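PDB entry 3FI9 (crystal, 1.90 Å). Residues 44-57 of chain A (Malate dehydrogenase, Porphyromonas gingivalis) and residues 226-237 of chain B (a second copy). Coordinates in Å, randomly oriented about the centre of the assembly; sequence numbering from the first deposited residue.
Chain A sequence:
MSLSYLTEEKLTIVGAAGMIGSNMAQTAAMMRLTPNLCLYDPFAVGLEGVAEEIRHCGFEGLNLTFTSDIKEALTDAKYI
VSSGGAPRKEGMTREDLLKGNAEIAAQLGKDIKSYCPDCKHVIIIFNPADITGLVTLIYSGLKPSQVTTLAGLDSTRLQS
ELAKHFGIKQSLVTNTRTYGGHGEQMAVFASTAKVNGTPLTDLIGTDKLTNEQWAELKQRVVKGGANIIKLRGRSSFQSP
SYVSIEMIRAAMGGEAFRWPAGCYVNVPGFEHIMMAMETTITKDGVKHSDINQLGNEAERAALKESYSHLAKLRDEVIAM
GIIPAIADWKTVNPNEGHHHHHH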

ATOM      1  N   ALA A  44     -16.971  -7.687 -10.329  1.00 25.46           N
ATOM      2  CA  ALA A  44     -17.566  -6.410  -9.921  1.00 25.78           C
ATOM      3  C   ALA A  44     -17.672  -6.260  -8.394  1.00 25.15           C
ATOM      4  O   ALA A  44     -17.510  -5.172  -7.854  1.00 25.90           O
ATOM      5  N   VAL A  45     -17.942  -7.340  -7.686  1.00 24.13           N
ATOM      6  CA  VAL A  45     -18.135  -7.193  -6.255  1.00 23.78           C
ATOM      7  C   VAL A  45     -16.799  -6.915  -5.542  1.00 22.69           C
ATOM      8  O   VAL A  45     -16.708  -6.013  -4.717  1.00 23.45           O
ATOM      9  N   GLY A  46     -15.761  -7.652  -5.917  1.00 21.89           N
ATOM     10  CA  GLY A  46     -14.467  -7.459  -5.343  1.00 20.33           C
ATOM     11  C   GLY A  46     -13.990  -6.078  -5.682  1.00 19.84           C
ATOM     12  O   GLY A  46     -13.419  -5.434  -4.822  1.00 21.45           O
ATOM     13  N   LEU A  47     -14.265  -5.616  -6.914  1.00 18.24           N
ATOM     14  CA  LEU A  47     -13.854  -4.291  -7.381  1.00 18.75           C
ATOM     15  C   LEU A  47     -14.477  -3.218  -6.517  1.00 18.54           C
ATOM     16  O   LEU A  47     -13.821  -2.256  -6.128  1.00 15.18           O
ATOM     17  N   GLU A  48     -15.772  -3.366  -6.254  1.00 17.74           N
ATOM     18  CA  GLU A  48     -16.450  -2.364  -5.452  1.00 18.78           C
ATOM     19  C   GLU A  48     -15.836  -2.239  -4.055  1.00 17.61           C
ATOM     20  O   GLU A  48     -15.783  -1.136  -3.512  1.00 17.96           O
ATOM     21  N   GLY A  49     -15.398  -3.356  -3.473  1.00 16.75           N
ATOM     22  CA  GLY A  49     -14.847  -3.312  -2.121  1.00 16.44           C
ATOM     23  C   GLY A  49     -13.524  -2.570  -2.149  1.00 15.62           C
ATOM     24  O   GLY A  49     -13.169  -1.867  -1.185  1.00 16.30           O
ATOM     25  N   VAL A  50     -12.781  -2.767  -3.237  1.00 15.88           N
ATOM     26  CA  VAL A  50     -11.514  -2.073  -3.397  1.00 15.96           C
ATOM     27  C   VAL A  50     -11.753  -0.575  -3.496  1.00 16.96           C
ATOM     28  O   VAL A  50     -11.075   0.171  -2.812  1.00 16.96           O
ATOM     29  N   ALA A  51     -12.685  -0.150  -4.366  1.00 16.33           N
ATOM     30  CA  ALA A  51     -12.966   1.277  -4.554  1.00 17.68           C
ATOM     31  C   ALA A  51     -13.410   1.932  -3.244  1.00 16.99           C
ATOM     32  O   ALA A  51     -13.027   3.048  -2.965  1.00 18.33           O
ATOM     33  N   GLU A  52     -14.238   1.224  -2.477  1.00 19.08           N
ATOM     34  CA  GLU A  52     -14.734   1.727  -1.188  1.00 19.40           C
ATOM     35  C   GLU A  52     -13.541   1.971  -0.266  1.00 18.14           C
ATOM     36  O   GLU A  52     -13.445   3.015   0.361  1.00 18.81           O
ATOM     37  N   GLU A  53     -12.610   1.034  -0.214  1.00 17.41           N
ATOM     38  CA  GLU A  53     -11.405   1.223   0.608  1.00 16.70           C
ATOM     39  C   GLU A  53     -10.592   2.463   0.174  1.00 17.04           C
ATOM     40  O   GLU A  53     -10.136   3.233   1.009  1.00 16.82           O
ATOM     41  N   ILE A  54     -10.399   2.644  -1.128  1.00 15.26           N
ATOM     42  CA  ILE A  54      -9.637   3.796  -1.607  1.00 15.41           C
ATOM     43  C   ILE A  54     -10.342   5.094  -1.242  1.00 14.74           C
ATOM     44  O   ILE A  54      -9.736   6.034  -0.712  1.00 13.61           O
ATOM     45  N   ARG A  55     -11.648   5.122  -1.482  1.00 15.45           N
ATOM     46  CA  ARG A  55     -12.435   6.285  -1.115  1.00 14.80           C
ATOM     47  C   ARG A  55     -12.305   6.644   0.381  1.00 14.97           C
ATOM     48  O   ARG A  55     -12.271   7.807   0.731  1.00 16.19           O
ATOM     49  N   HIS A  56     -12.279   5.645   1.235  1.00 14.86           N
ATOM     50  CA  HIS A  56     -12.186   5.864   2.673  1.00 15.31           C
ATOM     51  C   HIS A  56     -10.788   6.298   3.172  1.00 15.25           C
ATOM     52  O   HIS A  56     -10.632   6.658   4.347  1.00 14.46           O
ATOM     53  N   CYS A  57      -9.777   6.259   2.293  1.00 14.42           N
ATOM     54  CA  CYS A  57      -8.450   6.813   2.645  1.00 14.74           C
ATOM     55  C   CYS A  57      -8.496   8.328   2.662  1.00 15.18           C
ATOM     56  O   CYS A  57      -7.656   8.982   3.305  1.00 15.87           O
TER
ATOM     57  N   ALA B 226     -18.678  -3.788   7.927  1.00 22.94           N
ATOM     58  CA  ALA B 226     -19.363  -4.990   7.426  1.00 22.16           C
ATOM     59  C   ALA B 226     -19.471  -5.012   5.886  1.00 22.04           C
ATOM     60  O   ALA B 226     -19.323  -6.064   5.245  1.00 22.63           O
ATOM     61  N   ASN B 227     -19.703  -3.844   5.287  1.00 22.17           N
ATOM     62  CA  ASN B 227     -19.796  -3.739   3.837  1.00 22.38           C
ATOM     63  C   ASN B 227     -18.469  -4.128   3.182  1.00 21.74           C
ATOM     64  O   ASN B 227     -18.468  -4.877   2.208  1.00 20.27           O
ATOM     65  N   ILE B 228     -17.341  -3.596   3.687  1.00 21.40           N
ATOM     66  CA  ILE B 228     -16.075  -3.960   3.081  1.00 20.78           C
ATOM     67  C   ILE B 228     -15.911  -5.475   3.160  1.00 21.33           C
ATOM     68  O   ILE B 228     -15.501  -6.117   2.187  1.00 21.98           O
ATOM     69  N   ILE B 229     -16.281  -6.074   4.295  1.00 23.19           N
ATOM     70  CA  ILE B 229     -16.163  -7.538   4.445  1.00 24.56           C
ATOM     71  C   ILE B 229     -17.034  -8.271   3.418  1.00 25.40           C
ATOM     72  O   ILE B 229     -16.603  -9.262   2.799  1.00 25.22           O
ATOM     73  N   LYS B 230     -18.256  -7.788   3.218  1.00 26.24           N
ATOM     74  CA  LYS B 230     -19.136  -8.430   2.257  1.00 26.34           C
ATOM     75  C   LYS B 230     -18.524  -8.307   0.861  1.00 25.94           C
ATOM     76  O   LYS B 230     -18.686  -9.185   0.036  1.00 24.68           O
ATOM     77  N   LEU B 231     -17.847  -7.191   0.581  1.00 24.88           N
ATOM     78  CA  LEU B 231     -17.377  -6.941  -0.811  1.00 25.33           C
ATOM     79  C   LEU B 231     -15.987  -7.558  -1.082  1.00 24.97           C
ATOM     80  O   LEU B 231     -15.781  -8.210  -2.103  1.00 23.37           O
ATOM     81  N   ARG B 232     -15.062  -7.357  -0.145  1.00 25.45           N
ATOM     82  CA  ARG B 232     -13.696  -7.851  -0.267  1.00 26.73           C
ATOM     83  C   ARG B 232     -13.507  -9.277   0.210  1.00 26.82           C
ATOM     84  O   ARG B 232     -12.537  -9.914  -0.172  1.00 27.85           O
ATOM     85  N   GLY B 233     -14.385  -9.762   1.089  1.00 27.02           N
ATOM     86  CA  GLY B 233     -14.242 -11.112   1.627  1.00 27.05           C
ATOM     87  C   GLY B 233     -13.330 -11.118   2.831  1.00 27.51           C
ATOM     88  O   GLY B 233     -12.965 -12.164   3.338  1.00 27.78           O
ATOM     89  N   ARG B 234     -12.943  -9.924   3.292  1.00 27.02           N
ATOM     90  CA  ARG B 234     -12.130  -9.804   4.498  1.00 26.55           C
ATOM     91  C   ARG B 234     -12.301  -8.388   5.031  1.00 25.56           C
ATOM     92  O   ARG B 234     -12.869  -7.534   4.337  1.00 24.13           O
ATOM     93  N   SER B 235     -11.853  -8.154   6.263  1.00 24.25           N
ATOM     94  CA  SER B 235     -11.942  -6.831   6.901  1.00 24.81           C
ATOM     95  C   SER B 235     -11.090  -5.808   6.166  1.00 23.54           C
ATOM     96  O   SER B 235     -10.082  -6.171   5.563  1.00 23.16           O
ATOM     97  N   SER B 236     -11.501  -4.543   6.214  1.00 22.97           N
ATOM     98  CA  SER B 236     -10.697  -3.476   5.635  1.00 21.95           C
ATOM     99  C   SER B 236      -9.258  -3.534   6.155  1.00 19.87           C
ATOM    100  O   SER B 236      -9.003  -3.870   7.335  1.00 19.30           O
ATOM    101  N   PHE B 237      -8.313  -3.240   5.273  1.00 17.46           N
ATOM    102  CA  PHE B 237      -6.904  -3.173   5.705  1.00 16.67           C
ATOM    103  C   PHE B 237      -6.144  -2.009   5.072  1.00 16.23           C
ATOM    104  O   PHE B 237      -5.193  -1.494   5.663  1.00 18.00           O
TER

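The chain A helix and the helix of chain B that runs through residues 226-232 approach to 7.7 Å between axes, with their N-to-C directions 143° apart, so the pair is closer to antiparallel than to perpendicular. So near an approach depends on Gly A49, whose CA lies 4.6 Å from the CA of Leu B231. A CB built on Gly A49 would fall 2.7 Å from Arg B232 CG and 2.9 Å from Leu B231 CB, both clashes; the absent side chain is what leaves room for chain B here.

Along chain B, Ala B226 makes no contact. Asn B227 points toward chain A with chi1 t, but its ND2 stops 4.0 Å from Glu A52 OE2, a distance of proximity and not of hydrogen bonding. That carboxylate is engaged otherwise: Glu A52 OE1 accepts a hydrogen bond from Arg A55 NH1 at 3.1 Å within a salt bridge, and OE2 is bonded elsewhere in the structure.

Ile B228 leaves its backbone sideways, yet its m, m rotamer brings the end of the chain nearer to helix A. It acts as a knob in a hole formed by Gly A49, Glu A52, Glu A53 and His A56. Ile B228 CD1 lies 3.5 Å from Glu A52 CB and 4.1 Å from His A56 CE1, approaching the imidazole obliquely, while its CG2 is 3.9 Å from Glu A53 CG. The aliphatic parts of the two glutamates thus line an apolar pocket.

Ile B229 is out of reach, and Lys B230 points sideways with little area covered. Leu B231, chi1 m and chi2 t, is the second knob, set among Val A45, Glu A48, Gly A49 and Glu A52, and has 105 Å² covered by chain A. Leu B231 CB rests 3.5 Å from Gly A49 CA, its CD1 is 3.7 Å from Glu A48 CG, and its CD2 is 4.0 Å from CG1 of Val A45, whose chi1 is t. Its carbonyl also contributes: Gly A46 CA lies 3.6 Å from Leu B231 O, with an angle of 152° at the hydrogen, consistent with a CA-H...O contact.

Arg B232 starts sideways, but chi1 m, chi2 t and chi3 p carry its end to chain A. Arg B232 NH1 forms a salt bridge with Glu A53 OE2 at 2.8 Å; the 130° angle makes the hydrogen bond within it weak. The carboxylate oxygen lies near the guanidinium plane, whereas Val A50 CG2 covers one face, 4.0 Å from Arg B232 NH2.

Gly B233 ends the helical conformation with phi of 86°, and the residues through Ser B235 make no contact. Ser B236 points toward chain A, its CB 3.3 Å from Glu A53 OE1. Phe B237 points its side chain away, but its backbone N donates to Glu A53 OE2 at 3.0 Å and 168°, a nearly linear hydrogen bond. Glu A53, buried and with chi2 between wells at -118°, therefore joins the arginine and the start of the next chain B helix through one oxygen.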

ATOM      1  CB  ALA A  44     -18.959  -6.209 -10.588  1.00 26.75           C
ATOM      2  CB  VAL A  45     -18.897  -8.398  -5.653  1.00 24.24           C
ATOM      3  CG1 VAL A  45     -18.816  -8.358  -4.124  1.00 24.33           C
ATOM      4  CG2 VAL A  45     -20.316  -8.322  -6.114  1.00 24.77           C
ATOM      5  CB  LEU A  47     -14.290  -4.026  -8.836  1.00 17.93           C
ATOM      6  CG  LEU A  47     -13.893  -2.708  -9.552  1.00 17.22           C
ATOM      7  CD1 LEU A  47     -12.366  -2.406  -9.495  1.00 16.51           C
ATOM      8  CD2 LEU A  47     -14.353  -2.735 -10.985  1.00 21.90           C
ATOM      9  CB  GLU A  48     -17.952  -2.664  -5.316  1.00 18.63           C
ATOM     10  CG  GLU A  48     -18.676  -1.573  -4.571  1.00 23.15           C
ATOM     11  CD  GLU A  48     -20.180  -1.848  -4.437  1.00 27.67           C
ATOM     12  OE1 GLU A  48     -20.683  -2.791  -5.089  1.00 30.15           O
ATOM     13  OE2 GLU A  48     -20.853  -1.082  -3.716  1.00 29.78           O
ATOM     14  CB  VAL A  50     -10.708  -2.553  -4.582  1.00 15.27           C
ATOM     15  CG1 VAL A  50      -9.455  -1.724  -4.718  1.00 14.87           C
ATOM     16  CG2 VAL A  50     -10.371  -4.059  -4.433  1.00 18.25           C
ATOM     17  CB  ALA A  51     -14.030   1.505  -5.664  1.00 17.58           C
ATOM     18  CB  GLU A  52     -15.738   0.755  -0.541  1.00 20.19           C
ATOM     19  CG  GLU A  52     -17.089   0.625  -1.290  1.00 23.32           C
ATOM     20  CD  GLU A  52     -17.935   1.918  -1.342  1.00 29.34           C
ATOM     21  OE1 GLU A  52     -17.404   3.039  -1.512  1.00 27.90           O
ATOM     22  OE2 GLU A  52     -19.174   1.810  -1.244  1.00 35.33           O
ATOM     23  CB  GLU A  53     -10.553  -0.040   0.598  1.00 17.54           C
ATOM     24  CG  GLU A  53     -11.032  -1.116   1.604  1.00 16.98           C
ATOM     25  CD  GLU A  53      -9.954  -1.417   2.656  1.00 19.10           C
ATOM     26  OE1 GLU A  53      -9.664  -0.559   3.511  1.00 20.21           O
ATOM     27  OE2 GLU A  53      -9.361  -2.509   2.578  1.00 20.02           O
ATOM     28  CB  ILE A  54      -9.408   3.724  -3.119  1.00 14.32           C
ATOM     29  CG1 ILE A  54      -8.731   2.358  -3.444  1.00 15.84           C
ATOM     30  CG2 ILE A  54      -8.678   5.002  -3.616  1.00 15.33           C
ATOM     31  CD1 ILE A  54      -7.355   2.165  -2.725  1.00 16.48           C
ATOM     32  CB  ARG A  55     -13.904   6.034  -1.451  1.00 14.16           C
ATOM     33  CG  ARG A  55     -14.204   6.123  -2.930  1.00 13.82           C
ATOM     34  CD  ARG A  55     -15.520   5.414  -3.183  1.00 17.00           C
ATOM     35  NE  ARG A  55     -16.001   5.615  -4.542  1.00 23.86           N
ATOM     36  CZ  ARG A  55     -17.137   5.097  -5.033  1.00 27.89           C
ATOM     37  NH1 ARG A  55     -17.864   4.283  -4.301  1.00 29.45           N
ATOM     38  NH2 ARG A  55     -17.524   5.343  -6.287  1.00 29.56           N
ATOM     39  CB  HIS A  56     -12.634   4.587   3.405  1.00 15.18           C
ATOM     40  CG  HIS A  56     -14.020   4.125   3.034  1.00 17.78           C
ATOM     41  ND1 HIS A  56     -14.492   2.875   3.374  1.00 15.04           N
ATOM     42  CD2 HIS A  56     -15.025   4.743   2.351  1.00 16.71           C
ATOM     43  CE1 HIS A  56     -15.723   2.735   2.897  1.00 17.93           C
ATOM     44  NE2 HIS A  56     -16.064   3.854   2.278  1.00 18.84           N
ATOM     45  CB  CYS A  57      -7.404   6.399   1.618  1.00 14.63           C
ATOM     46  SG  CYS A  57      -6.997   4.657   1.770  1.00 18.49           S
TER
ATOM     47  CB  ALA B 226     -20.758  -5.146   8.089  1.00 22.29           C
ATOM     48  CB  ASN B 227     -20.245  -2.326   3.429  1.00 22.41           C
ATOM     49  CG  ASN B 227     -20.489  -2.169   1.919  1.00 24.91           C
ATOM     50  OD1 ASN B 227     -21.295  -2.882   1.310  1.00 22.70           O
ATOM     51  ND2 ASN B 227     -19.843  -1.189   1.336  1.00 22.00           N
ATOM     52  CB  ILE B 228     -14.863  -3.245   3.762  1.00 20.92           C
ATOM     53  CG1 ILE B 228     -15.041  -1.741   3.664  1.00 18.33           C
ATOM     54  CG2 ILE B 228     -13.549  -3.707   3.114  1.00 18.33           C
ATOM     55  CD1 ILE B 228     -15.309  -1.319   2.239  1.00 18.31           C
ATOM     56  CB  ILE B 229     -16.537  -8.013   5.895  1.00 25.54           C
ATOM     57  CG1 ILE B 229     -15.514  -7.510   6.916  1.00 25.87           C
ATOM     58  CG2 ILE B 229     -16.657  -9.567   5.979  1.00 26.51           C
ATOM     59  CD1 ILE B 229     -15.928  -7.782   8.352  1.00 29.92           C
ATOM     60  CB  LYS B 230     -20.532  -7.787   2.246  1.00 27.43           C
ATOM     61  CG  LYS B 230     -21.072  -7.331   3.608  1.00 31.89           C
ATOM     62  CD  LYS B 230     -22.543  -6.882   3.504  1.00 35.76           C
ATOM     63  CE  LYS B 230     -22.792  -6.142   2.188  1.00 39.14           C
ATOM     64  NZ  LYS B 230     -22.820  -7.090   1.033  1.00 39.93           N
ATOM     65  CB  LEU B 231     -17.400  -5.433  -1.147  1.00 25.05           C
ATOM     66  CG  LEU B 231     -18.726  -4.660  -1.013  1.00 26.31           C
ATOM     67  CD1 LEU B 231     -18.465  -3.168  -1.249  1.00 27.40           C
ATOM     68  CD2 LEU B 231     -19.837  -5.181  -1.967  1.00 27.82           C
ATOM     69  CB  ARG B 232     -12.702  -6.951   0.509  1.00 26.23           C
ATOM     70  CG  ARG B 232     -12.602  -5.518   0.009  1.00 27.00           C
ATOM     71  CD  ARG B 232     -11.276  -4.867   0.455  1.00 26.05           C
ATOM     72  NE  ARG B 232     -10.176  -5.376  -0.358  1.00 23.78           N
ATOM     73  CZ  ARG B 232      -9.032  -4.739  -0.572  1.00 23.15           C
ATOM     74  NH1 ARG B 232      -8.808  -3.556   0.005  1.00 19.51           N
ATOM     75  NH2 ARG B 232      -8.125  -5.291  -1.380  1.00 21.35           N
ATOM     76  CB  ARG B 234     -10.658 -10.078   4.173  1.00 27.11           C
ATOM     77  CG  ARG B 234     -10.088  -9.202   3.035  1.00 29.73           C
ATOM     78  CD  ARG B 234      -8.576  -9.478   2.777  1.00 36.65           C
ATOM     79  NE  ARG B 234      -8.336 -10.597   1.855  1.00 41.00           N
ATOM     80  CZ  ARG B 234      -7.694 -11.708   2.189  1.00 43.01           C
ATOM     81  NH1 ARG B 234      -7.213 -11.849   3.414  1.00 44.11           N
ATOM     82  NH2 ARG B 234      -7.520 -12.671   1.300  1.00 44.04           N
ATOM     83  CB  SER B 235     -11.461  -6.894   8.345  1.00 25.19           C
ATOM     84  OG  SER B 235     -12.405  -7.553   9.149  1.00 31.93           O
ATOM     85  CB  SER B 236     -11.316  -2.092   5.907  1.00 22.65           C
ATOM     86  OG  SER B 236     -11.023  -1.682   7.222  1.00 29.47           O
ATOM     87  CB  PHE B 237      -6.181  -4.503   5.475  1.00 16.63           C
ATOM     88  CG  PHE B 237      -6.172  -4.964   4.031  1.00 17.22           C
ATOM     89  CD1 PHE B 237      -5.031  -4.839   3.247  1.00 17.81           C
ATOM     90  CD2 PHE B 237      -7.289  -5.526   3.472  1.00 15.56           C
ATOM     91  CE1 PHE B 237      -5.039  -5.281   1.896  1.00 16.68           C
ATOM     92  CE2 PHE B 237      -7.300  -5.954   2.126  1.00 18.45           C
ATOM     93  CZ  PHE B 237      -6.179  -5.836   1.346  1.00 16.81           C
TER